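Local coordinates for protein acetyltransferase (Brucella abortus str. 2308 A, PDB 4ZBG) that binds acetyl coenzyme A and, as a member of the GNAT family, probably transfers its acetyl group to an amino group of an acceptor, at residues L53-V58 with L109-G114; I69-V74 with Y84-V89; G119-G124 with G162-H167. One frame throughout, in Å; residues are numbered along the deposited sequence. Where two conformers were deposited one is given.

Contact 1 (L53-V58 with L109-G114); sequences LTLSLV and LAQLRG
Leu55 and Leu57, two residues apart on the strand and so on the same face of the sheet, meet Gln111 of the helix, Leu55 by OE1 and Leu57 at the tip of the amide. The carbon contact is made at the base of the glutamine: Leu55 crosses it at about a right angle, with CD2 3.8 Å from Gln111 CB. Leu55 CG stands anti to the backbone N (chi1 -177°), and from there the other methyl, CD1, rests 3.6 Å from Gln111 OE1. Leu57 instead reaches toward Gln111 tip to tip, its CD2 4.0 Å from Gln111 NE2. Leu112 adds a looser edge, its CD2 4.4 Å from Thr54 CG2, while its side chain also packs on Phe71. This is helix-on-sheet packing of the GNAT fold, in which helix 100-114 lies over the central strands; the segment axes come within 9.9 Å and run at 147°. Thr54 and Leu55 both stand opposite Phe71, forming a classic beta bulge where the strand begins. No polar bond joins the two segments. Gln111 suits the margin of this interface because its CB methylene packs on Leu55 while NE2 is hydrogen-bonded to Glu107, one helical turn earlier.

Contact 2 (I69-V74 with Y84-V89); sequences IAFSPV and YGLGPV. With ACO (acetyl coenzyme *a), chain B.
Val89 and Leu86 belong to the first shell around the acetyl end of acetyl coenzyme A, backed by Ile69 and Phe71 on the partner strand. Val89 N donates to the thioester oxygen O of the ligand (3.2 Å), and Val89 O accepts from its N4P (2.8 Å, 164° at the hydrogen), docking the pantetheine arm like a further strand, as is known for GNAT enzymes. Leu86 CD2 lies 3.8 Å from the acetyl CH3. Leu86 CG stands anti to the backbone N (chi1 -174°), where it meets both residues behind: Ile69, lying beside Val89, crosses Leu86 at about a right angle with Ile69 CD1 3.9 Å from Leu86 CG, and Phe71 runs alongside, Phe71 CE2 3.7 Å from Leu86 CG.

Backbone bonds hold the two strands, a beta hairpin, in antiparallel register. Ser72 and Gly85 form a hydrogen-bonded pair, bonded both ways; beyond it Gly87 N donates to Ala70 O and Ala70 N to Pro88 O. The register slips by one residue between Ile69 and Phe71, a beta bulge next to the cis peptide before Pro88. Gly87 fits here because its backbone angles, and the thioester oxygen close by, would crowd any side chain. On the other face, a water accepts from Ser72 OG (2.7 Å) and donates to Gly85 O and Gly87 O.

At the far end Pro73 CG packs 4.1 Å from Tyr84 CE2. Strand 55-61 flanks segment 69-74 and strand 119-122 flanks 84-89, while helix 100-114 covers the face of Ile69, Phe71 and Leu86, and helix 40-49 meets Ser72 and Pro88.

Contact 3 (G119-G124 with G162-H167); sequences GCVLLG and GDVAYH. With ACO (acetyl coenzyme *a), chain B.
Val121 and Val164 have the nearest CA atoms of the two segments, 9.1 Å apart, too far for direct pairing. Segment 119-124 is strand at 119-122 and segment 162-167 at 164-165; each is bonded into the sheet by other partners, 119-122 between strands 83-91 and 151-154, and 164-165 along strand 64-76. Side chains and a water therefore span the gap.

Tyr166 provides most of the bridge. Its CG stands anti to the carbonyl carbon (chi1 -80°), and the ring carries OH across to the other segment, 3.5 Å from Leu122 CA. Tyr166 and Val121 slide past each other in opposite directions; in one of the two conformers of Val121, its CG2 is 4.0 Å from Tyr166 OH. In that conformer Val164 meets the same methyl, Val164 CG1 lying 4.4 Å from Val121 CG2. Two beta-branched valines suit this place: they are compact and favour extended backbone, whereas the tyrosine is long enough to cross and ends in a polar group.

That polar end is used. A water lies 2.8 Å from Tyr166 OH and 3.0 Å from Leu123 N, whose hydrogen it accepts, so the Leu123 amide is satisfied through solvent. Phe170 packs edge-to-face with the Tyr166 ring.

Leu122 points away from Tyr166, with its CB 4.0 Å from the acetyl CH3 of the cofactor, and Leu123 O comes within 3.4 Å of the same methyl. The parallel strands 83-91 and 119-122 thus both border the acetyl end, an arrangement in keeping with the GNAT fold, whose central strands splay apart to admit acetyl coenzyme A; here the C-terminal segment backs the second of them.

Contacts 1 and 2 are buried, contact 2 at the heart of the sheet and contact 1 setting a helix on it, whereas contact 3 is partly buried toward the sheet's edge. Strand pairing ties them together: Leu55 and Leu57 of contact 1 face Phe71 and Ile69 of contact 2, while Tyr84 and Leu86 of contact 2 pair with Val121 of contact 3. Leu112 and Cys120 bring contacts 1 and 3 onto the Phe71 and Leu86 side chains. Chemistry follows position: main-chain hydrogen bonds dominate contact 2, contact 1 is apolar with an amide at its margin, and contact 3 relies on a water-linked tyrosine. Contacts 2 and 3 both touch the acetyl group; contact 1 stands back from it.

Contact 1 (L53-V58 with L109-G114)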
# COMPACT_ATOMS: atom_id res chain seq x y z
N LEU A 53 -5.14 8.03 -4.88
CA LEU A 53 -4.47 7.53 -3.69
C LEU A 53 -5.54 7.42 -2.60
O LEU A 53 -5.77 8.35 -1.83
CB LEU A 53 -3.32 8.47 -3.30
CG LEU A 53 -2.43 8.00 -2.15
CD1 LEU A 53 -1.86 6.61 -2.40
CD2 LEU A 53 -1.30 9.00 -1.96
N THR A 54 -6.23 6.29 -2.60
CA THR A 54 -7.40 6.10 -1.75
C THR A 54 -7.05 6.23 -0.29
O THR A 54 -7.76 6.87 0.49
CB THR A 54 -7.99 4.71 -1.99
OG1 THR A 54 -8.26 4.55 -3.38
CG2 THR A 54 -9.27 4.54 -1.20
N LEU A 55 -5.94 5.61 0.09
CA LEU A 55 -5.49 5.63 1.46
C LEU A 55 -3.97 5.64 1.47
O LEU A 55 -3.34 4.88 0.73
CB LEU A 55 -6.03 4.41 2.21
CG LEU A 55 -5.68 4.33 3.69
CD1 LEU A 55 -6.26 5.50 4.45
CD2 LEU A 55 -6.18 3.02 4.26
N SER A 56 -3.40 6.51 2.29
CA SER A 56 -1.96 6.66 2.37
C SER A 56 -1.63 6.86 3.84
O SER A 56 -2.03 7.86 4.43
CB SER A 56 -1.53 7.87 1.56
OG SER A 56 -0.13 8.08 1.66
N LEU A 57 -0.94 5.88 4.42
CA LEU A 57 -0.60 5.93 5.84
C LEU A 57 0.89 5.98 6.01
O LEU A 57 1.64 5.38 5.24
CB LEU A 57 -1.11 4.69 6.58
CG LEU A 57 -2.60 4.37 6.52
CD1 LEU A 57 -2.89 3.11 7.32
CD2 LEU A 57 -3.43 5.53 7.02
N VAL A 58 1.32 6.70 7.05
CA VAL A 58 2.72 6.72 7.45
C VAL A 58 2.88 6.21 8.87
O VAL A 58 2.00 6.38 9.71
CB VAL A 58 3.35 8.12 7.30
CG1 VAL A 58 3.41 8.55 5.85
CG2 VAL A 58 2.61 9.15 8.17
N LEU A 109 -5.61 -2.11 5.99
CA LEU A 109 -6.71 -3.02 5.68
C LEU A 109 -7.92 -2.73 6.57
O LEU A 109 -9.05 -2.77 6.11
CB LEU A 109 -6.26 -4.47 5.84
CG LEU A 109 -5.21 -4.92 4.84
CD1 LEU A 109 -4.70 -6.30 5.24
CD2 LEU A 109 -5.75 -4.93 3.41
N ALA A 110 -7.66 -2.44 7.84
CA ALA A 110 -8.75 -2.16 8.77
C ALA A 110 -9.50 -0.90 8.33
O ALA A 110 -10.73 -0.84 8.39
CB ALA A 110 -8.23 -2.02 10.20
N GLN A 111 -8.76 0.10 7.87
CA GLN A 111 -9.39 1.33 7.42
C GLN A 111 -10.18 1.14 6.13
O GLN A 111 -11.28 1.69 5.99
CB GLN A 111 -8.36 2.46 7.33
CG GLN A 111 -7.90 2.90 8.71
CD GLN A 111 -7.12 4.19 8.70
OE1 GLN A 111 -7.38 5.08 7.89
NE2 GLN A 111 -6.15 4.30 9.61
N LEU A 112 -9.66 0.34 5.21
CA LEU A 112 -10.42 0.01 4.00
C LEU A 112 -11.71 -0.72 4.35
O LEU A 112 -12.77 -0.37 3.84
CB LEU A 112 -9.62 -0.88 3.06
CG LEU A 112 -8.57 -0.24 2.16
CD1 LEU A 112 -8.00 -1.32 1.26
CD2 LEU A 112 -9.15 0.91 1.33
N ARG A 113 -11.61 -1.74 5.19
CA ARG A 113 -12.80 -2.48 5.59
C ARG A 113 -13.80 -1.53 6.25
O ARG A 113 -15.00 -1.59 5.96
CB ARG A 113 -12.42 -3.61 6.55
CG ARG A 113 -13.55 -4.58 6.83
CD ARG A 113 -13.21 -5.53 7.95
NE ARG A 113 -12.20 -6.52 7.57
CZ ARG A 113 -12.48 -7.73 7.10
NH1 ARG A 113 -13.75 -8.11 6.95
NH2 ARG A 113 -11.50 -8.57 6.79
N GLY A 114 -13.31 -0.66 7.11
CA GLY A 114 -14.15 0.25 7.86
C GLY A 114 -14.87 1.25 6.99
O GLY A 114 -15.89 1.80 7.39

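Contact 2 (I69-V74 with Y84-V89)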
# COMPACT_ATOMS: atom_id res chain seq x y z
N ILE A 69 2.47 3.27 3.34
CA ILE A 69 1.69 2.34 2.54
C ILE A 69 0.66 3.09 1.70
O ILE A 69 0.04 4.04 2.18
CB ILE A 69 1.05 1.25 3.42
CG1 ILE A 69 0.36 0.18 2.57
CG2 ILE A 69 0.09 1.86 4.43
CD1 ILE A 69 0.02 -1.05 3.38
N ALA A 70 0.50 2.64 0.45
CA ALA A 70 -0.50 3.17 -0.47
C ALA A 70 -1.55 2.12 -0.81
O ALA A 70 -1.22 0.94 -0.98
CB ALA A 70 0.17 3.63 -1.76
N PHE A 71 -2.79 2.57 -0.95
CA PHE A 71 -3.87 1.78 -1.53
C PHE A 71 -4.53 2.60 -2.61
O PHE A 71 -4.64 3.82 -2.48
CB PHE A 71 -4.92 1.42 -0.49
CG PHE A 71 -4.42 0.56 0.62
CD1 PHE A 71 -3.77 1.11 1.71
CD2 PHE A 71 -4.63 -0.81 0.59
CE1 PHE A 71 -3.33 0.31 2.74
CE2 PHE A 71 -4.21 -1.63 1.62
CZ PHE A 71 -3.55 -1.07 2.70
N SER A 72 -5.02 1.93 -3.66
CA SER A 72 -5.65 2.61 -4.79
C SER A 72 -6.69 1.67 -5.40
O SER A 72 -6.61 0.46 -5.21
CB SER A 72 -4.60 3.04 -5.83
OG SER A 72 -3.83 1.95 -6.28
N PRO A 73 -7.67 2.22 -6.14
CA PRO A 73 -8.71 1.33 -6.67
C PRO A 73 -8.17 0.46 -7.79
O PRO A 73 -7.31 0.89 -8.56
CB PRO A 73 -9.76 2.30 -7.23
CG PRO A 73 -9.44 3.63 -6.62
CD PRO A 73 -7.94 3.63 -6.47
N VAL A 74 -8.67 -0.77 -7.88
CA VAL A 74 -8.42 -1.59 -9.06
C VAL A 74 -9.75 -1.82 -9.75
O VAL A 74 -10.79 -1.90 -9.11
CB VAL A 74 -7.73 -2.94 -8.72
CG1 VAL A 74 -6.38 -2.72 -8.07
CG2 VAL A 74 -8.63 -3.83 -7.87
N TYR A 84 -9.48 -2.86 -4.07
CA TYR A 84 -8.32 -1.99 -4.02
C TYR A 84 -7.06 -2.81 -4.18
O TYR A 84 -7.06 -4.02 -3.95
CB TYR A 84 -8.32 -1.19 -2.70
CG TYR A 84 -9.53 -0.29 -2.62
CD1 TYR A 84 -10.75 -0.76 -2.14
CD2 TYR A 84 -9.48 1.02 -3.10
CE1 TYR A 84 -11.87 0.05 -2.11
CE2 TYR A 84 -10.59 1.84 -3.08
CZ TYR A 84 -11.78 1.35 -2.58
OH TYR A 84 -12.90 2.16 -2.55
N GLY A 85 -5.99 -2.15 -4.60
CA GLY A 85 -4.68 -2.77 -4.65
C GLY A 85 -3.81 -2.17 -3.58
O GLY A 85 -3.83 -0.96 -3.34
N LEU A 86 -3.05 -3.03 -2.91
CA LEU A 86 -2.11 -2.62 -1.89
C LEU A 86 -0.74 -2.46 -2.54
O LEU A 86 -0.22 -3.41 -3.13
CB LEU A 86 -2.04 -3.67 -0.78
CG LEU A 86 -1.20 -3.37 0.46
CD1 LEU A 86 -1.61 -4.34 1.55
CD2 LEU A 86 0.32 -3.46 0.22
N GLY A 87 -0.15 -1.28 -2.42
CA GLY A 87 1.22 -1.09 -2.86
C GLY A 87 1.47 0.25 -3.51
O GLY A 87 0.58 0.83 -4.13
N PRO A 88 2.71 0.75 -3.41
CA PRO A 88 3.80 0.14 -2.64
C PRO A 88 3.60 0.24 -1.13
O PRO A 88 2.84 1.08 -0.64
CB PRO A 88 5.01 1.00 -3.03
CG PRO A 88 4.42 2.32 -3.36
CD PRO A 88 3.12 2.01 -4.06
N VAL A 89 4.27 -0.65 -0.41
CA VAL A 89 4.52 -0.50 1.02
C VAL A 89 6.03 -0.46 1.18
O VAL A 89 6.75 -1.24 0.54
CB VAL A 89 3.83 -1.62 1.85
CG1 VAL A 89 4.24 -3.02 1.40
CG2 VAL A 89 4.11 -1.42 3.34
N1A ACO B . 10.98 -10.99 15.54
C2A ACO B . 11.20 -11.85 14.55
N3A ACO B . 10.88 -11.57 13.30
C4A ACO B . 10.32 -10.40 12.99
C5A ACO B . 10.07 -9.48 13.98
C6A ACO B . 10.43 -9.81 15.30
N6A ACO B . 10.19 -8.88 16.38
N7A ACO B . 9.51 -8.41 13.41
C8A ACO B . 9.40 -8.66 12.12
N9A ACO B . 9.89 -9.86 11.83
C1B ACO B . 9.95 -10.49 10.52
C2B ACO B . 8.76 -10.74 9.96
O2B ACO B . 8.15 -11.97 10.42
C3B ACO B . 9.10 -10.81 8.33
O3B ACO B . 9.77 -12.06 8.01
P3B ACO B . 8.99 -13.36 7.38
O7A ACO B . 10.07 -14.40 7.16
O8A ACO B . 8.34 -12.96 6.08
O9A ACO B . 7.97 -13.81 8.40
C4B ACO B . 9.93 -9.78 8.14
O4B ACO B . 10.58 -9.47 9.54
C5B ACO B . 9.31 -8.45 7.69
O5B ACO B . 8.13 -8.20 8.42
P1A ACO B . 7.78 -6.72 9.01
O1A ACO B . 8.76 -6.29 10.06
O2A ACO B . 6.33 -6.75 9.39
O3A ACO B . 7.89 -5.75 7.72
P2A ACO B . 8.98 -4.60 7.44
O4A ACO B . 8.78 -3.45 8.38
O5A ACO B . 10.36 -5.18 7.33
O6A ACO B . 8.45 -4.12 5.99
CBP ACO B . 8.59 -4.36 3.62
CCP ACO B . 8.28 -5.05 4.95
CDP ACO B . 8.30 -5.34 2.49
CEP ACO B . 7.69 -3.13 3.51
CAP ACO B . 10.06 -3.94 3.62
OAP ACO B . 10.85 -5.10 3.57
C9P ACO B . 10.45 -3.03 2.45
O9P ACO B . 10.26 -1.86 2.45
N8P ACO B . 11.09 -3.70 1.35
C7P ACO B . 11.54 -2.98 0.18
C6P ACO B . 10.37 -2.47 -0.65
C5P ACO B . 9.43 -3.60 -1.02
O5P ACO B . 9.81 -4.59 -1.57
N4P ACO B . 8.05 -3.42 -0.69
C3P ACO B . 7.08 -4.44 -1.01
C2P ACO B . 6.69 -4.38 -2.48
S1P ACO B . 5.31 -5.52 -2.77
C ACO B . 3.86 -4.57 -2.29
O ACO B . 3.95 -3.42 -2.01
CH3 ACO B . 2.53 -5.32 -2.25
O HOH W 1 -2.11 1.09 -4.39

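Contact 3 (G119-G124 with G162-H167)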
# COMPACT_ATOMS: atom_id res chain seq x y z
N GLY A 119 -12.72 -5.66 -0.94
CA GLY A 119 -11.53 -6.48 -0.89
C GLY A 119 -10.27 -5.77 -1.31
O GLY A 119 -10.30 -4.63 -1.77
N CYS A 120 -9.16 -6.48 -1.16
CA CYS A 120 -7.85 -5.97 -1.53
C CYS A 120 -7.05 -7.03 -2.26
O CYS A 120 -7.13 -8.21 -1.93
CB CYS A 120 -7.11 -5.54 -0.27
SG CYS A 120 -5.64 -4.55 -0.55
N VAL A 121 -6.29 -6.59 -3.26
CA VAL A 121 -5.37 -7.48 -3.98
C VAL A 121 -3.96 -6.93 -3.89
O VAL A 121 -3.77 -5.75 -3.60
CB VAL A 121 -5.75 -7.68 -5.45
CG1 VAL A 121 -7.11 -8.32 -5.54
CG2 VAL A 121 -5.70 -6.35 -6.20
N LEU A 122 -2.98 -7.79 -4.13
CA LEU A 122 -1.59 -7.35 -4.19
C LEU A 122 -0.73 -8.32 -4.98
O LEU A 122 -1.12 -9.47 -5.20
CB LEU A 122 -1.01 -7.14 -2.79
CG LEU A 122 -0.91 -8.34 -1.84
CD1 LEU A 122 0.29 -9.24 -2.11
CD2 LEU A 122 -0.87 -7.83 -0.41
N LEU A 123 0.44 -7.85 -5.38
CA LEU A 123 1.48 -8.71 -5.95
C LEU A 123 2.70 -8.64 -5.03
O LEU A 123 3.18 -7.55 -4.71
CB LEU A 123 1.85 -8.24 -7.36
CG LEU A 123 0.75 -8.41 -8.41
CD1 LEU A 123 1.10 -7.69 -9.70
CD2 LEU A 123 0.51 -9.89 -8.67
N GLY A 124 3.20 -9.79 -4.60
CA GLY A 124 4.34 -9.78 -3.71
C GLY A 124 4.79 -11.15 -3.24
O GLY A 124 4.45 -12.16 -3.84
N GLY A 162 -12.70 -11.42 -13.63
CA GLY A 162 -12.44 -10.37 -14.59
C GLY A 162 -11.00 -9.91 -14.50
O GLY A 162 -10.35 -10.08 -13.47
N ASP A 163 -10.50 -9.33 -15.59
CA ASP A 163 -9.14 -8.82 -15.62
C ASP A 163 -8.96 -7.75 -14.55
O ASP A 163 -9.79 -6.85 -14.43
CB ASP A 163 -8.83 -8.22 -16.99
CG ASP A 163 -8.75 -9.27 -18.09
OD1 ASP A 163 -8.67 -10.47 -17.77
OD2 ASP A 163 -8.74 -8.87 -19.27
N VAL A 164 -7.88 -7.85 -13.78
CA VAL A 164 -7.55 -6.87 -12.76
C VAL A 164 -6.69 -5.79 -13.37
O VAL A 164 -5.62 -6.07 -13.91
CB VAL A 164 -6.82 -7.53 -11.58
CG1 VAL A 164 -6.39 -6.48 -10.56
CG2 VAL A 164 -7.70 -8.58 -10.95
N ALA A 165 -7.13 -4.54 -13.27
CA ALA A 165 -6.35 -3.43 -13.78
C ALA A 165 -6.04 -2.46 -12.65
O ALA A 165 -6.94 -1.91 -12.02
CB ALA A 165 -7.11 -2.71 -14.90
N TYR A 166 -4.75 -2.26 -12.38
CA TYR A 166 -4.34 -1.20 -11.47
C TYR A 166 -4.50 0.14 -12.18
O TYR A 166 -4.67 0.20 -13.40
CB TYR A 166 -2.88 -1.40 -11.05
CG TYR A 166 -2.65 -2.43 -9.96
CD1 TYR A 166 -3.07 -3.75 -10.11
CD2 TYR A 166 -1.98 -2.10 -8.78
CE1 TYR A 166 -2.84 -4.71 -9.12
CE2 TYR A 166 -1.76 -3.04 -7.79
CZ TYR A 166 -2.18 -4.34 -7.97
OH TYR A 166 -1.94 -5.28 -6.99
N HIS A 167 -4.43 1.21 -11.40
CA HIS A 167 -4.53 2.55 -11.94
C HIS A 167 -3.42 2.80 -12.96
O HIS A 167 -2.33 2.22 -12.87
CB HIS A 167 -4.42 3.56 -10.80
CG HIS A 167 -4.74 4.95 -11.21
ND1 HIS A 167 -3.79 5.81 -11.72
CD2 HIS A 167 -5.91 5.64 -11.20
CE1 HIS A 167 -4.36 6.97 -12.01
NE2 HIS A 167 -5.64 6.89 -11.70
N1A ACO B . 10.98 -10.99 15.54
C2A ACO B . 11.20 -11.85 14.55
N3A ACO B . 10.88 -11.57 13.30
C4A ACO B . 10.32 -10.40 12.99
C5A ACO B . 10.07 -9.48 13.98
C6A ACO B . 10.43 -9.81 15.30
N6A ACO B . 10.19 -8.88 16.38
N7A ACO B . 9.51 -8.41 13.41
C8A ACO B . 9.40 -8.66 12.12
N9A ACO B . 9.89 -9.86 11.83
C1B ACO B . 9.95 -10.49 10.52
C2B ACO B . 8.76 -10.74 9.96
O2B ACO B . 8.15 -11.97 10.42
C3B ACO B . 9.10 -10.81 8.33
O3B ACO B . 9.77 -12.06 8.01
P3B ACO B . 8.99 -13.36 7.38
O7A ACO B . 10.07 -14.40 7.16
O8A ACO B . 8.34 -12.96 6.08
O9A ACO B . 7.97 -13.81 8.40
C4B ACO B . 9.93 -9.78 8.14
O4B ACO B . 10.58 -9.47 9.54
C5B ACO B . 9.31 -8.45 7.69
O5B ACO B . 8.13 -8.20 8.42
P1A ACO B . 7.78 -6.72 9.01
O1A ACO B . 8.76 -6.29 10.06
O2A ACO B . 6.33 -6.75 9.39
O3A ACO B . 7.89 -5.75 7.72
P2A ACO B . 8.98 -4.60 7.44
O4A ACO B . 8.78 -3.45 8.38
O5A ACO B . 10.36 -5.18 7.33
O6A ACO B . 8.45 -4.12 5.99
CBP ACO B . 8.59 -4.36 3.62
CCP ACO B . 8.28 -5.05 4.95
CDP ACO B . 8.30 -5.34 2.49
CEP ACO B . 7.69 -3.13 3.51
CAP ACO B . 10.06 -3.94 3.62
OAP ACO B . 10.85 -5.10 3.57
C9P ACO B . 10.45 -3.03 2.45
O9P ACO B . 10.26 -1.86 2.45
N8P ACO B . 11.09 -3.70 1.35
C7P ACO B . 11.54 -2.98 0.18
C6P ACO B . 10.37 -2.47 -0.65
C5P ACO B . 9.43 -3.60 -1.02
O5P ACO B . 9.81 -4.59 -1.57
N4P ACO B . 8.05 -3.42 -0.69
C3P ACO B . 7.08 -4.44 -1.01
C2P ACO B . 6.69 -4.38 -2.48
S1P ACO B . 5.31 -5.52 -2.77
C ACO B . 3.86 -4.57 -2.29
O ACO B . 3.95 -3.42 -2.01
CH3 ACO B . 2.53 -5.32 -2.25
O HOH W 2 0.31 -4.86 -5.36